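Local coordinates for protein glucose-6-phosphate isomerase (PDB 1ZZG) that probably catalyses the reversible isomerization of glucose 6-phosphate to fructose 6-phosphate, a step shared by glycolysis and gluconeogenesis, at residues A177-P181 / S192-L197; L242-M248 / D305-V311. All coordinates share one frame. Residues are numbered along the deposited sequence.

Interaction 1 of 2, residues A177-P181 / S192-L197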
loop_
_atom_site.group_PDB
_atom_site.type_symbol
_atom_site.label_atom_id
_atom_site.label_comp_id
_atom_site.label_asym_id
_atom_site.label_seq_id
_atom_site.Cartn_x
_atom_site.Cartn_y
_atom_site.Cartn_z
ATOM N N ALA A 177 -25.329 -13.806 -12.132
ATOM C CA ALA A 177 -23.959 -13.773 -12.612
ATOM C C ALA A 177 -23.746 -12.656 -13.616
ATOM O O ALA A 177 -24.614 -12.356 -14.439
ATOM C CB ALA A 177 -23.590 -15.117 -13.230
ATOM N N PHE A 178 -22.585 -12.028 -13.517
ATOM C CA PHE A 178 -22.213 -10.952 -14.411
ATOM C C PHE A 178 -21.015 -11.454 -15.190
ATOM O O PHE A 178 -20.284 -12.325 -14.720
ATOM C CB PHE A 178 -21.876 -9.697 -13.607
ATOM C CG PHE A 178 -23.087 -8.984 -13.075
ATOM C CD1 PHE A 178 -23.846 -8.166 -13.905
ATOM C CD2 PHE A 178 -23.468 -9.133 -11.747
ATOM C CE1 PHE A 178 -24.965 -7.501 -13.420
ATOM C CE2 PHE A 178 -24.585 -8.474 -11.247
ATOM C CZ PHE A 178 -25.336 -7.654 -12.085
ATOM N N ALA A 179 -20.810 -10.895 -16.376
ATOM C CA ALA A 179 -19.732 -11.346 -17.231
ATOM C C ALA A 179 -18.517 -10.450 -17.392
ATOM O O ALA A 179 -18.625 -9.230 -17.494
ATOM C CB ALA A 179 -20.296 -11.664 -18.616
ATOM N N ILE A 180 -17.352 -11.085 -17.398
ATOM C CA ILE A 180 -16.109 -10.389 -17.663
ATOM C C ILE A 180 -15.925 -10.803 -19.123
ATOM O O ILE A 180 -15.789 -11.995 -19.426
ATOM C CB ILE A 180 -14.932 -10.933 -16.836
ATOM C CG1 ILE A 180 -15.141 -10.610 -15.356
ATOM C CG2 ILE A 180 -13.620 -10.318 -17.336
ATOM C CD1 ILE A 180 -14.064 -11.198 -14.445
ATOM N N PRO A 181 -15.961 -9.834 -20.051
ATOM C CA PRO A 181 -15.799 -10.143 -21.474
ATOM C C PRO A 181 -14.563 -10.988 -21.771
ATOM O O PRO A 181 -13.498 -10.789 -21.189
ATOM C CB PRO A 181 -15.719 -8.764 -22.124
ATOM C CG PRO A 181 -16.534 -7.911 -21.208
ATOM C CD PRO A 181 -16.106 -8.383 -19.841
ATOM N N SER A 192 -15.460 -3.226 -16.138
ATOM C CA SER A 192 -16.427 -4.262 -16.488
ATOM C C SER A 192 -17.216 -4.431 -15.180
ATOM O O SER A 192 -17.020 -3.658 -14.239
ATOM C CB SER A 192 -15.720 -5.571 -16.860
ATOM O OG SER A 192 -15.199 -6.235 -15.722
ATOM N N PRO A 193 -18.129 -5.415 -15.105
ATOM C CA PRO A 193 -18.867 -5.562 -13.846
ATOM C C PRO A 193 -17.944 -5.764 -12.634
ATOM O O PRO A 193 -18.362 -5.549 -11.493
ATOM C CB PRO A 193 -19.770 -6.762 -14.116
ATOM C CG PRO A 193 -20.078 -6.604 -15.586
ATOM C CD PRO A 193 -18.712 -6.265 -16.159
ATOM N N VAL A 194 -16.698 -6.172 -12.886
ATOM C CA VAL A 194 -15.716 -6.375 -11.818
ATOM C C VAL A 194 -15.722 -5.148 -10.909
ATOM O O VAL A 194 -15.751 -5.266 -9.687
ATOM C CB VAL A 194 -14.282 -6.556 -12.378
ATOM C CG1 VAL A 194 -13.261 -6.495 -11.244
ATOM C CG2 VAL A 194 -14.169 -7.883 -13.107
ATOM N N GLY A 195 -15.696 -3.967 -11.519
ATOM C CA GLY A 195 -15.717 -2.740 -10.744
ATOM C C GLY A 195 -17.098 -2.101 -10.674
ATOM O O GLY A 195 -17.445 -1.478 -9.672
ATOM N N LEU A 196 -17.897 -2.258 -11.727
ATOM C CA LEU A 196 -19.227 -1.649 -11.749
ATOM C C LEU A 196 -20.174 -2.179 -10.679
ATOM O O LEU A 196 -20.890 -1.397 -10.048
ATOM C CB LEU A 196 -19.870 -1.811 -13.126
ATOM C CG LEU A 196 -19.068 -1.160 -14.255
ATOM C CD1 LEU A 196 -19.785 -1.376 -15.568
ATOM C CD2 LEU A 196 -18.872 0.325 -13.965
ATOM N N LEU A 197 -20.177 -3.492 -10.464
ATOM C CA LEU A 197 -21.062 -4.080 -9.464
ATOM C C LEU A 197 -20.785 -3.521 -8.061
ATOM O O LEU A 197 -21.683 -2.977 -7.419
ATOM C CB LEU A 197 -20.940 -5.609 -9.461
ATOM C CG LEU A 197 -21.912 -6.302 -8.494
ATOM C CD1 LEU A 197 -23.355 -5.908 -8.838
ATOM C CD2 LEU A 197 -21.734 -7.811 -8.574
#

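Interaction 2 of 2, residues L242-M248 / D305-V311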
loop_
_atom_site.group_PDB
_atom_site.type_symbol
_atom_site.label_atom_id
_atom_site.label_comp_id
_atom_site.label_asym_id
_atom_site.label_seq_id
_atom_site.Cartn_x
_atom_site.Cartn_y
_atom_site.Cartn_z
ATOM N N LEU A 242 15.751 3.189 -16.856
ATOM C CA LEU A 242 15.805 3.494 -15.422
ATOM C C LEU A 242 15.011 2.374 -14.742
ATOM O O LEU A 242 13.896 2.059 -15.157
ATOM C CB LEU A 242 15.173 4.858 -15.126
ATOM C CG LEU A 242 15.888 6.073 -15.737
ATOM C CD1 LEU A 242 15.334 7.363 -15.153
ATOM C CD2 LEU A 242 17.370 5.969 -15.455
ATOM N N PRO A 243 15.565 1.771 -13.676
ATOM C CA PRO A 243 14.900 0.673 -12.957
ATOM C C PRO A 243 13.570 0.986 -12.286
ATOM O O PRO A 243 12.716 0.106 -12.133
ATOM C CB PRO A 243 15.959 0.240 -11.938
ATOM C CG PRO A 243 16.639 1.540 -11.598
ATOM C CD PRO A 243 16.788 2.204 -12.971
ATOM N N VAL A 244 13.379 2.240 -11.908
ATOM C CA VAL A 244 12.167 2.610 -11.190
ATOM C C VAL A 244 11.262 3.678 -11.791
ATOM O O VAL A 244 11.715 4.668 -12.355
ATOM C CB VAL A 244 12.543 3.044 -9.748
ATOM C CG1 VAL A 244 11.339 3.640 -9.028
ATOM C CG2 VAL A 244 13.104 1.846 -8.987
ATOM N N HIS A 245 9.963 3.453 -11.652
ATOM C CA HIS A 245 8.961 4.397 -12.108
ATOM C C HIS A 245 8.016 4.594 -10.929
ATOM O O HIS A 245 7.277 3.681 -10.555
ATOM C CB HIS A 245 8.196 3.856 -13.317
ATOM C CG HIS A 245 7.028 4.705 -13.711
ATOM N ND1 HIS A 245 7.098 6.079 -13.781
ATOM C CD2 HIS A 245 5.758 4.376 -14.050
ATOM C CE1 HIS A 245 5.924 6.561 -14.146
ATOM N NE2 HIS A 245 5.094 5.547 -14.316
ATOM N N VAL A 246 8.060 5.778 -10.329
ATOM C CA VAL A 246 7.205 6.071 -9.185
ATOM C C VAL A 246 5.871 6.663 -9.625
ATOM O O VAL A 246 5.823 7.546 -10.479
ATOM C CB VAL A 246 7.889 7.067 -8.211
ATOM C CG1 VAL A 246 6.991 7.309 -7.000
ATOM C CG2 VAL A 246 9.239 6.519 -7.774
ATOM N N PHE A 247 4.788 6.153 -9.044
ATOM C CA PHE A 247 3.441 6.628 -9.346
ATOM C C PHE A 247 2.918 7.146 -8.004
ATOM O O PHE A 247 2.535 6.362 -7.132
ATOM C CB PHE A 247 2.573 5.468 -9.868
ATOM C CG PHE A 247 1.191 5.883 -10.305
ATOM C CD1 PHE A 247 0.996 6.564 -11.504
ATOM C CD2 PHE A 247 0.083 5.604 -9.507
ATOM C CE1 PHE A 247 -0.279 6.959 -11.902
ATOM C CE2 PHE A 247 -1.189 5.992 -9.893
ATOM C CZ PHE A 247 -1.375 6.672 -11.094
ATOM N N MET A 248 2.913 8.467 -7.849
ATOM C CA MET A 248 2.500 9.112 -6.606
ATOM C C MET A 248 1.209 9.919 -6.722
ATOM O O MET A 248 1.129 10.874 -7.492
ATOM C CB MET A 248 3.645 10.009 -6.127
ATOM C CG MET A 248 3.463 10.655 -4.768
ATOM S SD MET A 248 5.007 11.510 -4.313
ATOM C CE MET A 248 4.589 12.147 -2.700
ATOM N N ASP A 305 17.750 7.481 -10.396
ATOM C CA ASP A 305 17.400 6.336 -11.231
ATOM C C ASP A 305 15.898 6.107 -11.326
ATOM O O ASP A 305 15.442 4.971 -11.453
ATOM C CB ASP A 305 18.069 5.080 -10.672
ATOM C CG ASP A 305 17.659 4.788 -9.235
ATOM O OD1 ASP A 305 16.902 5.584 -8.646
ATOM O OD2 ASP A 305 18.095 3.754 -8.691
ATOM N N LYS A 306 15.135 7.190 -11.291
ATOM C CA LYS A 306 13.692 7.082 -11.343
ATOM C C LYS A 306 13.025 8.079 -12.280
ATOM O O LYS A 306 13.601 9.107 -12.643
ATOM C CB LYS A 306 13.122 7.298 -9.934
ATOM C CG LYS A 306 13.705 6.385 -8.864
ATOM C CD LYS A 306 13.380 6.896 -7.461
ATOM C CE LYS A 306 13.868 5.929 -6.375
ATOM N NZ LYS A 306 15.347 5.724 -6.410
ATOM N N LEU A 307 11.806 7.736 -12.686
ATOM C CA LEU A 307 10.967 8.618 -13.488
ATOM C C LEU A 307 9.758 8.691 -12.569
ATOM O O LEU A 307 9.150 7.662 -12.266
ATOM C CB LEU A 307 10.552 7.992 -14.824
ATOM C CG LEU A 307 9.473 8.814 -15.553
ATOM C CD1 LEU A 307 10.025 10.195 -15.914
ATOM C CD2 LEU A 307 9.017 8.088 -16.812
ATOM N N LEU A 308 9.424 9.887 -12.104
ATOM C CA LEU A 308 8.301 10.028 -11.196
ATOM C C LEU A 308 7.116 10.763 -11.793
ATOM O O LEU A 308 7.257 11.831 -12.388
ATOM C CB LEU A 308 8.731 10.743 -9.910
ATOM C CG LEU A 308 9.874 10.126 -9.100
ATOM C CD1 LEU A 308 11.207 10.717 -9.544
ATOM C CD2 LEU A 308 9.657 10.413 -7.621
ATOM N N ALA A 309 5.943 10.173 -11.616
ATOM C CA ALA A 309 4.712 10.762 -12.094
ATOM C C ALA A 309 3.877 11.109 -10.868
ATOM O O ALA A 309 3.642 10.260 -10.003
ATOM C CB ALA A 309 3.964 9.776 -12.978
ATOM N N LEU A 310 3.454 12.364 -10.790
ATOM C CA LEU A 310 2.633 12.831 -9.684
ATOM C C LEU A 310 1.230 13.168 -10.174
ATOM O O LEU A 310 1.051 13.985 -11.076
ATOM C CB LEU A 310 3.256 14.070 -9.023
ATOM C CG LEU A 310 4.157 13.877 -7.798
ATOM C CD1 LEU A 310 5.369 13.035 -8.153
ATOM C CD2 LEU A 310 4.590 15.237 -7.275
ATOM N N VAL A 311 0.237 12.523 -9.577
ATOM C CA VAL A 311 -1.156 12.752 -9.926
ATOM C C VAL A 311 -1.689 13.746 -8.908
ATOM O O VAL A 311 -1.742 13.445 -7.711
ATOM C CB VAL A 311 -1.951 11.439 -9.848
ATOM C CG1 VAL A 311 -3.421 11.687 -10.180
ATOM C CG2 VAL A 311 -1.341 10.430 -10.800
#

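Interaction 1 of 2, residues A177-P181 / S192-L197
Phe178 and Pro193 lose more surface to this contact than any other residues of the two segments, 69 and 62 Å² of a total of 309 Å². Their CA-to-CB bonds point toward the opposite segments and bring Phe178 CB to 3.6 Å from Pro193 CB. The ring of Phe178 then runs on along the helix, with Phe178 CE2 3.7 Å from Leu197 CD1. Pro193 and Leu197 are four residues apart, about one helical turn, so both present side chains to the same aromatic residue.

Pro193 is also the first residue of the helix. Lacking an amide hydrogen, it has no donor to offer the strand, and its CD lies against Ala179 O at 3.3 Å. No hydrogen bond links the segments. The polar order is local to the helix start: Ser192 is the N-cap, and its OG accepts from Val194 N at 3.2 Å and 159°; the same OG also bonds Ser189 O. Beyond the strand end, Ile180 CD1 meets Val194 CG2 at 3.6 Å, extending the apolar seam.

The strand 177-179 and helix 193-197 axes approach to 8.9 Å at 129°, so the helix runs obliquely back against the strand. Helix 52-61 adds Val56 to the surroundings of Phe178 and Tyr59 to those of Leu197. Strand 176-179 is an outermost strand of a five-stranded parallel sheet, and this helix-on-sheet packing is characteristic of the α/β sandwich of an SIS domain, the fold of the phosphoglucose isomerase family.

Interaction 2 of 2, residues L242-M248 / D305-V311
The Val246 side chain packs beside Leu308 and against the aliphatic part of Lys306 on one face of the sheet: Val246 CB is 3.8 Å from Leu308 CG, and Val246 CG2 is 4.2 Å from Lys306 CD. Phe299 of helix 296-301 touches all three residues. The backbones supply the main ladder: Leu307 N bonds Val244 O (3.1 Å), Val246 N bonds Leu307 O (2.9 Å), Ala309 N bonds Val246 O (2.9 Å), Met248 N bonds Ala309 O (2.9 Å) and Val311 N bonds Met248 O (2.8 Å). This alternation, with axes 4.7 Å apart at 15°, defines neighbouring parallel strands, here within the mixed sheet of an SIS-type α/β fold. On the other face, His245 ND1 donates to Leu307 O at 3.0 Å, so that carbonyl accepts twice, and Phe247 CZ reaches Val311 CG2 at 3.8 Å. At the N-terminal end, Lys306 NZ pairs with Asp305 OD1 at 2.7 Å and also hydrogen-bonds Thr282 of the second subunit, whose Pro243 packs on Pro243 and Asp305 here.

In the fold
Along the chain both segments of interaction 1 precede those of interaction 2, and the two lie on opposite sides of its centre, 31 Å apart between centres and about 17 Å between nearest atoms. They share no strand or helix. Strand 176-179 ends the five-stranded parallel sheet, whereas strands 244-249 and 306-313 are inner neighbours in the six-stranded mixed sheet, so each contact samples a different one of the two sheets, consistent with the paired SIS domains of this family. Interaction 1 joins a sheet edge to helix 193-201 and touches no other chain; interaction 2 joins strands and reaches the second subunit, tying one sheet to the dimer interface.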